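Side-chain contacts in PA0833-PD protein (Pseudomonas aeruginosa PAO1, PDB 6JFW), which probably binds peptidoglycan through this OmpA C-like periplasmic domain, and so may tether the outer membrane to the cell wall: residues 3-6 with 7-11; 55-58 with 59-62; 79-82 with 83-87; 122-125 with 126-129. All coordinates share one frame; numbering follows the deposited sequence.

Interaction 1. Residues 3-6 with 7-11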
loop_
_atom_site.group_PDB
_atom_site.type_symbol
_atom_site.label_atom_id
_atom_site.label_comp_id
_atom_site.label_asym_id
_atom_site.label_seq_id
_atom_site.Cartn_x
_atom_site.Cartn_y
_atom_site.Cartn_z
ATOM N N ASP A 3 9.456 16.821 1.476
ATOM C CA ASP A 3 8.346 17.685 1.087
ATOM C C ASP A 3 8.031 17.554 -0.398
ATOM O O ASP A 3 6.863 17.578 -0.801
ATOM C CB ASP A 3 8.668 19.143 1.415
ATOM C CG ASP A 3 8.942 19.365 2.879
ATOM O OD1 ASP A 3 8.682 18.444 3.678
ATOM O OD2 ASP A 3 9.405 20.470 3.229
ATOM N N LYS A 4 9.066 17.422 -1.225
ATOM C CA LYS A 4 8.874 17.480 -2.668
ATOM C C LYS A 4 8.210 16.210 -3.187
ATOM O O LYS A 4 7.258 16.276 -3.974
ATOM C CB LYS A 4 10.215 17.722 -3.358
ATOM C CG LYS A 4 10.109 18.166 -4.801
ATOM C CD LYS A 4 11.402 18.827 -5.246
ATOM C CE LYS A 4 11.549 18.805 -6.755
ATOM N NZ LYS A 4 11.671 17.411 -7.259
ATOM N N GLN A 5 8.691 15.043 -2.754
ATOM C CA GLN A 5 8.044 13.802 -3.164
ATOM C C GLN A 5 6.607 13.744 -2.667
ATOM O O GLN A 5 5.715 13.281 -3.388
ATOM C CB GLN A 5 8.827 12.585 -2.666
ATOM C CG GLN A 5 8.236 11.268 -3.164
ATOM C CD GLN A 5 9.049 10.054 -2.764
ATOM O OE1 GLN A 5 9.834 10.100 -1.818
ATOM N NE2 GLN A 5 8.867 8.958 -3.492
ATOM N N GLU A 6 6.359 14.216 -1.442
ATOM C CA GLU A 6 4.997 14.201 -0.914
ATOM C C GLU A 6 4.058 15.005 -1.803
ATOM O O GLU A 6 2.948 14.559 -2.117
ATOM C CB GLU A 6 4.958 14.743 0.516
ATOM C CG GLU A 6 3.582 14.568 1.153
ATOM C CD GLU A 6 3.341 15.464 2.354
ATOM O OE1 GLU A 6 4.317 16.024 2.895
ATOM O OE2 GLU A 6 2.166 15.608 2.753
ATOM N N ALA A 7 4.488 16.198 -2.222
ATOM C CA ALA A 7 3.648 17.020 -3.086
ATOM C C ALA A 7 3.463 16.374 -4.452
ATOM O O ALA A 7 2.375 16.445 -5.036
ATOM C CB ALA A 7 4.248 18.418 -3.228
ATOM N N GLU A 8 4.512 15.743 -4.978
ATOM C CA GLU A 8 4.381 15.033 -6.244
ATOM C C GLU A 8 3.436 13.847 -6.116
ATOM O O GLU A 8 2.648 13.568 -7.028
ATOM C CB GLU A 8 5.753 14.579 -6.730
ATOM C CG GLU A 8 6.467 15.585 -7.603
ATOM C CD GLU A 8 7.941 15.283 -7.736
ATOM O OE1 GLU A 8 8.758 16.192 -7.484
ATOM O OE2 GLU A 8 8.289 14.134 -8.077
ATOM N N LEU A 9 3.492 13.140 -4.986
ATOM C CA LEU A 9 2.600 12.004 -4.785
ATOM C C LEU A 9 1.151 12.453 -4.645
ATOM O O LEU A 9 0.248 11.824 -5.211
ATOM C CB LEU A 9 3.042 11.203 -3.561
ATOM C CG LEU A 9 4.265 10.328 -3.832
ATOM C CD1 LEU A 9 4.838 9.763 -2.545
ATOM C CD2 LEU A 9 3.891 9.214 -4.792
ATOM N N ARG A 10 0.908 13.536 -3.903
ATOM C CA ARG A 10 -0.457 14.033 -3.756
ATOM C C ARG A 10 -1.064 14.387 -5.106
ATOM O O ARG A 10 -2.239 14.101 -5.360
ATOM C CB ARG A 10 -0.486 15.245 -2.825
ATOM C CG ARG A 10 -0.412 14.858 -1.369
ATOM C CD ARG A 10 -0.608 16.032 -0.428
ATOM N NE ARG A 10 -0.187 15.648 0.914
ATOM C CZ ARG A 10 -0.907 14.891 1.734
ATOM N NH1 ARG A 10 -2.101 14.446 1.360
ATOM N NH2 ARG A 10 -0.434 14.577 2.931
ATOM N N ARG A 11 -0.274 14.998 -5.989
ATOM C CA ARG A 11 -0.782 15.343 -7.311
ATOM C C ARG A 11 -1.122 14.092 -8.112
ATOM O O ARG A 11 -2.218 13.979 -8.670
ATOM C CB ARG A 11 0.238 16.205 -8.055
ATOM C CG ARG A 11 -0.321 16.844 -9.309
ATOM C CD ARG A 11 0.142 18.281 -9.453
ATOM N NE ARG A 11 -0.519 18.942 -10.575
ATOM C CZ ARG A 11 -1.304 20.008 -10.461
ATOM N NH1 ARG A 11 -1.523 20.553 -9.272
ATOM N NH2 ARG A 11 -1.865 20.535 -11.541
#
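Glu6 and Arg10, one helical turn apart, lie side by side and point the same way, and a single carboxylate oxygen takes both bonds of the pair. Glu6 OE2 receives Arg10 NH2 at 2.8 Å and Arg10 NE at 3.0 Å. The oxygen sits at the edge of the guanidinium, nearly in its plane. NH2 uses its anti lone pair; NE comes in on the same anti side but 28° out of the carboxylate plane. The two planes are turned 63° from each other. Glu6 reaches this position because its CG stands opposite the backbone N (chi1 -173°) and the chain runs on extended. Its other oxygen, OE1, forms a salt bridge with Arg22; the acid thus stands between two arginines, which should favour its charged form.

Lys4 and Glu8 form a second i to i+4 ion pair, NZ to OE1 at 3.2 Å, although the position of that oxygen is less certain. Lys4 NZ also bonds Tyr62 OH, and this phenol is its stronger partner. Towards the protein interior the pairing becomes apolar: Gln5 CG packs 3.8 Å from Leu9 CD1, the methylenes of glutamine serving as hydrocarbon while the amide end is bound by Ser58 OG. Beneath all this run regular backbone bonds, Leu9 N to Gln5 O being 2.7 Å long.

The face of helix 3-12 that bears Gln5 and Leu9 leans on helix 49-61 through Leu55, Ser58 and Phe59 and on strand 132-139 through Leu137, whereas Glu6 extends to Arg22 on strand 19-23.

Interaction 2. Residues 55-58 with 59-62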
loop_
_atom_site.group_PDB
_atom_site.type_symbol
_atom_site.label_atom_id
_atom_site.label_comp_id
_atom_site.label_asym_id
_atom_site.label_seq_id
_atom_site.Cartn_x
_atom_site.Cartn_y
_atom_site.Cartn_z
ATOM N N LEU A 55 3.321 5.476 -9.121
ATOM C CA LEU A 55 4.052 5.241 -7.879
ATOM C C LEU A 55 5.455 4.718 -8.154
ATOM O O LEU A 55 6.426 5.170 -7.537
ATOM C CB LEU A 55 3.284 4.259 -6.994
ATOM C CG LEU A 55 2.119 4.817 -6.178
ATOM C CD1 LEU A 55 1.468 3.720 -5.351
ATOM C CD2 LEU A 55 2.604 5.938 -5.286
ATOM N N ALA A 56 5.581 3.761 -9.078
ATOM C CA ALA A 56 6.893 3.206 -9.394
ATOM C C ALA A 56 7.835 4.278 -9.925
ATOM O O ALA A 56 9.023 4.295 -9.583
ATOM C CB ALA A 56 6.752 2.066 -10.403
ATOM N N ASN A 57 7.322 5.187 -10.759
ATOM C CA ASN A 57 8.158 6.266 -11.276
ATOM C C ASN A 57 8.624 7.185 -10.156
ATOM O O ASN A 57 9.779 7.628 -10.145
ATOM C CB ASN A 57 7.399 7.055 -12.343
ATOM C CG ASN A 57 7.173 6.255 -13.608
ATOM O OD1 ASN A 57 7.876 5.279 -13.870
ATOM N ND2 ASN A 57 6.190 6.664 -14.401
ATOM N N SER A 58 7.742 7.480 -9.199
ATOM C CA SER A 58 8.129 8.313 -8.065
ATOM C C SER A 58 9.210 7.635 -7.231
ATOM O O SER A 58 10.225 8.254 -6.889
ATOM C CB SER A 58 6.906 8.626 -7.203
ATOM O OG SER A 58 7.276 9.369 -6.054
ATOM N N PHE A 59 9.007 6.357 -6.893
ATOM C CA PHE A 59 9.994 5.632 -6.097
ATOM C C PHE A 59 11.343 5.586 -6.804
ATOM O O PHE A 59 12.393 5.737 -6.167
ATOM C CB PHE A 59 9.511 4.206 -5.808
ATOM C CG PHE A 59 8.189 4.125 -5.085
ATOM C CD1 PHE A 59 7.679 5.205 -4.381
ATOM C CD2 PHE A 59 7.464 2.945 -5.104
ATOM C CE1 PHE A 59 6.463 5.109 -3.721
ATOM C CE2 PHE A 59 6.252 2.841 -4.448
ATOM C CZ PHE A 59 5.751 3.924 -3.755
ATOM N N LYS A 60 11.335 5.366 -8.122
ATOM C CA LYS A 60 12.580 5.335 -8.883
ATOM C C LYS A 60 13.277 6.686 -8.879
ATOM O O LYS A 60 14.511 6.749 -8.882
ATOM C CB LYS A 60 12.311 4.899 -10.321
ATOM C CG LYS A 60 12.296 3.401 -10.518
ATOM C CD LYS A 60 12.711 3.034 -11.935
ATOM C CE LYS A 60 11.608 3.352 -12.927
ATOM N NZ LYS A 60 10.265 3.155 -12.311
ATOM N N GLN A 61 12.504 7.768 -8.881
ATOM C CA GLN A 61 13.078 9.107 -8.933
ATOM C C GLN A 61 13.622 9.537 -7.577
ATOM O O GLN A 61 14.693 10.151 -7.502
ATOM C CB GLN A 61 12.017 10.085 -9.429
ATOM C CG GLN A 61 12.527 11.446 -9.815
ATOM C CD GLN A 61 11.390 12.408 -10.069
ATOM O OE1 GLN A 61 10.934 13.098 -9.160
ATOM N NE2 GLN A 61 10.907 12.442 -11.304
ATOM N N TYR A 62 12.909 9.221 -6.498
ATOM C CA TYR A 62 13.317 9.592 -5.142
ATOM C C TYR A 62 13.964 8.377 -4.490
ATOM O O TYR A 62 13.296 7.532 -3.896
ATOM C CB TYR A 62 12.129 10.111 -4.350
ATOM C CG TYR A 62 11.665 11.413 -4.916
ATOM C CD1 TYR A 62 12.401 12.568 -4.713
ATOM C CD2 TYR A 62 10.529 11.484 -5.704
ATOM C CE1 TYR A 62 12.004 13.762 -5.247
ATOM C CE2 TYR A 62 10.119 12.677 -6.239
ATOM C CZ TYR A 62 10.865 13.814 -6.009
ATOM O OH TYR A 62 10.486 15.023 -6.534
#
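Ala56 O takes two nitrogens of Lys60: the backbone N at 2.9 Å, in the regular helical bond, and weakly the ammonium NZ at 3.2 Å. To return to its own helix the lysine chain bends about its CG-CD and CD-CE bonds (chi3 -74°), and NZ has a further weak partner in Gln100 O. A long, flexible amine can curl back to a carbonyl of its own helix and still reach this oxygen in the neighbouring loop.

On the buried side, Phe59 lies alongside Leu55. Ring atom CZ of Phe59 meets Leu55 CD2 at 4.0 Å, while Leu55 O stands over one ring face, 3.2 Å from Phe59 CG. Flat phenylalanine and branched leucine together make an apolar patch on this side of the helix.

Ser58 O receives Tyr62 N at 2.9 Å, closing the last turn as Tyr62 leaves helical geometry. The small Ser58 side chain fits the interface with helix 3-12, and the polar ends of Ser58 and Tyr62 turn to Gln5 and Lys4 there.

Helix 49-61 thus packs against helix 3-12 through Leu55 and Ser58, rests on Leu29 of strand 26-32, and meets Leu97 of helix 79-99 through Ala56 and Phe59.

Interaction 3. Residues 79-82 with 83-87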
loop_
_atom_site.group_PDB
_atom_site.type_symbol
_atom_site.label_atom_id
_atom_site.label_comp_id
_atom_site.label_asym_id
_atom_site.label_seq_id
_atom_site.Cartn_x
_atom_site.Cartn_y
_atom_site.Cartn_z
ATOM N N ARG A 79 -6.863 -15.672 12.361
ATOM C CA ARG A 79 -5.699 -14.797 12.301
ATOM C C ARG A 79 -4.665 -15.332 11.321
ATOM O O ARG A 79 -4.125 -14.579 10.503
ATOM C CB ARG A 79 -5.086 -14.640 13.682
ATOM C CG ARG A 79 -3.760 -13.958 13.632
ATOM C CD ARG A 79 -3.273 -13.708 15.014
ATOM N NE ARG A 79 -4.032 -12.583 15.552
ATOM C CZ ARG A 79 -3.603 -11.321 15.607
ATOM N NH1 ARG A 79 -2.387 -11.017 15.158
ATOM N NH2 ARG A 79 -4.398 -10.372 16.105
ATOM N N GLN A 80 -4.368 -16.635 11.391
ATOM C CA GLN A 80 -3.442 -17.246 10.441
ATOM C C GLN A 80 -3.886 -16.999 9.005
ATOM O O GLN A 80 -3.074 -16.629 8.147
ATOM C CB GLN A 80 -3.322 -18.748 10.708
ATOM C CG GLN A 80 -3.008 -19.572 9.457
ATOM C CD GLN A 80 -2.895 -21.057 9.739
ATOM O OE1 GLN A 80 -3.595 -21.871 9.135
ATOM N NE2 GLN A 80 -2.004 -21.419 10.653
ATOM N N HIS A 81 -5.176 -17.195 8.726
ATOM C CA HIS A 81 -5.671 -17.038 7.363
ATOM C C HIS A 81 -5.595 -15.586 6.906
ATOM O O HIS A 81 -5.281 -15.311 5.742
ATOM C CB HIS A 81 -7.104 -17.559 7.268
ATOM C CG HIS A 81 -7.635 -17.619 5.870
ATOM N ND1 HIS A 81 -7.001 -18.313 4.862
ATOM C CD2 HIS A 81 -8.742 -17.072 5.313
ATOM C CE1 HIS A 81 -7.693 -18.190 3.744
ATOM N NE2 HIS A 81 -8.754 -17.442 3.989
ATOM N N ASN A 82 -5.875 -14.643 7.810
ATOM C CA ASN A 82 -5.819 -13.228 7.455
ATOM C C ASN A 82 -4.389 -12.777 7.185
ATOM O O ASN A 82 -4.143 -11.999 6.256
ATOM C CB ASN A 82 -6.436 -12.381 8.565
ATOM C CG ASN A 82 -7.946 -12.411 8.547
ATOM O OD1 ASN A 82 -8.562 -12.596 7.497
ATOM N ND2 ASN A 82 -8.554 -12.225 9.711
ATOM N N MET A 83 -3.438 -13.230 8.005
ATOM C CA MET A 83 -2.034 -12.933 7.746
ATOM C C MET A 83 -1.624 -13.452 6.374
ATOM O O MET A 83 -0.964 -12.750 5.598
ATOM C CB MET A 83 -1.164 -13.548 8.842
ATOM C CG MET A 83 -1.473 -13.031 10.237
ATOM S SD MET A 83 -0.561 -11.539 10.654
ATOM C CE MET A 83 1.086 -12.206 10.837
ATOM N N ASP A 84 -2.023 -14.687 6.064
ATOM C CA ASP A 84 -1.838 -15.271 4.740
ATOM C C ASP A 84 -2.388 -14.356 3.649
ATOM O O ASP A 84 -1.670 -13.966 2.722
ATOM C CB ASP A 84 -2.532 -16.637 4.706
ATOM C CG ASP A 84 -2.160 -17.470 3.498
ATOM O OD1 ASP A 84 -2.042 -16.918 2.385
ATOM O OD2 ASP A 84 -1.999 -18.696 3.668
ATOM N N LEU A 85 -3.677 -14.024 3.748
ATOM C CA LEU A 85 -4.324 -13.208 2.724
ATOM C C LEU A 85 -3.656 -11.846 2.591
ATOM O O LEU A 85 -3.455 -11.351 1.476
ATOM C CB LEU A 85 -5.807 -13.044 3.052
ATOM C CG LEU A 85 -6.687 -14.287 2.931
ATOM C CD1 LEU A 85 -8.089 -13.994 3.437
ATOM C CD2 LEU A 85 -6.724 -14.762 1.490
ATOM N N SER A 86 -3.310 -11.223 3.719
ATOM C CA SER A 86 -2.682 -9.907 3.669
ATOM C C SER A 86 -1.275 -9.987 3.091
ATOM O O SER A 86 -0.851 -9.092 2.351
ATOM C CB SER A 86 -2.662 -9.283 5.066
ATOM O OG SER A 86 -1.823 -10.016 5.939
ATOM N N GLN A 87 -0.536 -11.049 3.422
ATOM C CA GLN A 87 0.770 -11.268 2.810
ATOM C C GLN A 87 0.655 -11.403 1.297
ATOM O O GLN A 87 1.478 -10.855 0.552
ATOM C CB GLN A 87 1.423 -12.512 3.415
ATOM C CG GLN A 87 2.549 -13.103 2.581
ATOM C CD GLN A 87 3.936 -12.730 3.087
ATOM O OE1 GLN A 87 4.128 -11.672 3.665
ATOM N NE2 GLN A 87 4.902 -13.608 2.865
#
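Asn82 and Ser86 make the close, buried side of this helical turn. Asn82 O accepts Ser86 N at 2.8 Å, and Ser86 OG lies 3.1 Å from the same Asn82 O. The hydroxyl is also 2.9 Å from Met83 O, and which of the two carbonyls takes its proton is not settled. Turned back between its own N and carbonyl carbon (chi1 66°), OG hugs the helix, and it accepts in addition from Gly113 N. A serine is small enough to lie against Thr73 here while still supplying a polar link. Asn82 faces the same side, and its amide nitrogen bonds Thr76 O, pinning the loop that precedes the helix. At the margin of this side Arg79 and Met83 run alongside one another, their CG atoms a slack 4.2 Å apart although Met83 CG sits 3.1 Å from Arg79 O; the guanidinium of Arg79 goes to Asp115.

Helix 79-99 is the crossover of a beta-alpha-beta unit between strands 65-72 and 107-111, and the Asn82, Leu85 and Ser86 spacing fits the Asn-x-x-Leu-Ser pattern that opens the longer helix motif of OmpA C-like domains. Loops at the ends of both strands meet the buried side of the helix.

The outer side is looser. Leu85 puts CG over one face of the His81 ring, 4.1 Å from its centroid and 17° off the normal, a CH-pi contact with CD1 3.6 Å from NE2. Imidazole suits this place, being flat enough to receive an aliphatic branch yet polar enough to stay exposed. Asp84 turns instead to Arg88, one turn further on, in a salt bridge.

Interaction 4. Residues 122-125 with 126-129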
loop_
_atom_site.group_PDB
_atom_site.type_symbol
_atom_site.label_atom_id
_atom_site.label_comp_id
_atom_site.label_asym_id
_atom_site.label_seq_id
_atom_site.Cartn_x
_atom_site.Cartn_y
_atom_site.Cartn_z
ATOM N N SER A 122 -16.499 -3.499 13.758
ATOM C CA SER A 122 -17.892 -3.766 14.091
ATOM C C SER A 122 -18.868 -3.325 13.010
ATOM O O SER A 122 -20.032 -3.739 13.041
ATOM C CB SER A 122 -18.264 -3.076 15.409
ATOM O OG SER A 122 -17.531 -3.613 16.495
ATOM N N THR A 123 -18.434 -2.492 12.065
ATOM C CA THR A 123 -19.284 -2.024 10.981
ATOM C C THR A 123 -18.730 -2.501 9.647
ATOM O O THR A 123 -17.528 -2.745 9.506
ATOM C CB THR A 123 -19.402 -0.495 10.973
ATOM O OG1 THR A 123 -18.120 0.085 10.701
ATOM C CG2 THR A 123 -19.910 0.011 12.315
ATOM N N ALA A 124 -19.623 -2.620 8.661
ATOM C CA ALA A 124 -19.221 -3.141 7.358
ATOM C C ALA A 124 -18.234 -2.213 6.662
ATOM O O ALA A 124 -17.229 -2.673 6.108
ATOM C CB ALA A 124 -20.452 -3.374 6.481
ATOM N N ASP A 125 -18.495 -0.903 6.671
ATOM C CA ASP A 125 -17.556 0.000 6.015
ATOM C C ASP A 125 -16.323 0.271 6.865
ATOM O O ASP A 125 -15.312 0.740 6.332
ATOM C CB ASP A 125 -18.236 1.318 5.613
ATOM C CG ASP A 125 -18.756 2.111 6.796
ATOM O OD1 ASP A 125 -17.937 2.655 7.567
ATOM O OD2 ASP A 125 -19.993 2.225 6.932
ATOM N N GLY A 126 -16.373 -0.019 8.165
ATOM C CA GLY A 126 -15.147 -0.037 8.945
ATOM C C GLY A 126 -14.260 -1.210 8.570
ATOM O O GLY A 126 -13.059 -1.049 8.341
ATOM N N ARG A 127 -14.851 -2.408 8.490
ATOM C CA ARG A 127 -14.105 -3.585 8.054
ATOM C C ARG A 127 -13.510 -3.379 6.667
ATOM O O ARG A 127 -12.369 -3.778 6.406
ATOM C CB ARG A 127 -15.012 -4.818 8.065
ATOM C CG ARG A 127 -15.336 -5.352 9.452
ATOM C CD ARG A 127 -16.098 -6.673 9.387
ATOM N NE ARG A 127 -17.409 -6.534 8.759
ATOM C CZ ARG A 127 -18.520 -6.208 9.414
ATOM N NH1 ARG A 127 -18.482 -5.987 10.721
ATOM N NH2 ARG A 127 -19.671 -6.109 8.764
ATOM N N ALA A 128 -14.268 -2.753 5.763
ATOM C CA ALA A 128 -13.773 -2.524 4.410
ATOM C C ALA A 128 -12.577 -1.581 4.409
ATOM O O ALA A 128 -11.643 -1.752 3.617
ATOM C CB ALA A 128 -14.893 -1.974 3.526
ATOM N N GLN A 129 -12.587 -0.576 5.289
ATOM C CA GLN A 129 -11.453 0.338 5.377
ATOM C C GLN A 129 -10.200 -0.365 5.874
ATOM O O GLN A 129 -9.087 0.016 5.496
ATOM C CB GLN A 129 -11.784 1.506 6.300
ATOM C CG GLN A 129 -12.770 2.499 5.733
ATOM C CD GLN A 129 -13.190 3.522 6.763
ATOM O OE1 GLN A 129 -14.308 3.482 7.275
ATOM N NE2 GLN A 129 -12.291 4.440 7.084
#
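From Thr123, whose extended backbone precedes helix 124-130, the chain enters its first turn, where Arg127 N bonds Thr123 O at 2.9 Å and Ala128 N bonds Ala124 O. Thr123 is the N-cap: its OG1 accepts from Gly126 N at 3.1 Å, a weak, bent bond with an N-H...O angle of 135°. Threonine suits the place because its hydroxyl, held between N and carbonyl carbon (chi1 65°), can stand in for the missing carbonyl of a preceding turn. Glycine suits the other end, since with no side chain on Gly126 the hydroxyl comes within 3.5 Å of its CA.

Asp125, an acid in the first turn, may interact favourably with the positive end of the helix dipole. On the other flank Arg127 folds back over the start of the helix, bent about CG-CD, so that one face of the guanidinium lies against the backbone of Thr123 and Ala124. Its NH1 bonds Asn121 O, and its side chain also touches Asp74 and Thr76 on a nearby loop. Asp74 corresponds to the peptidoglycan-binding aspartate of OmpA relatives, so this helix start probably lies beside the pocket. Ala124, having only a methyl group, lets the flat cation settle there, with NH2 3.3 Å from Ala124 CA.

From the N terminus, interaction 1 comes first, on helix 3-12, followed by interaction 2 at the end of helix 49-61, interaction 3 at the start of helix 79-99 and interaction 4 at the start of helix 124-130. Each closes only a turn of its own helix, so they follow in series and none nests in or crosses another. Interactions 1 and 2 touch, centres 11 Å apart, joining helices 3-12 and 49-61 beside the sheet. Interactions 3 and 4, nearest atoms about 9 Å apart, both flank the loop 73-78. Interaction 3 lies across the chain's centre from both 1 and 2, and interaction 4 lies across it from 2.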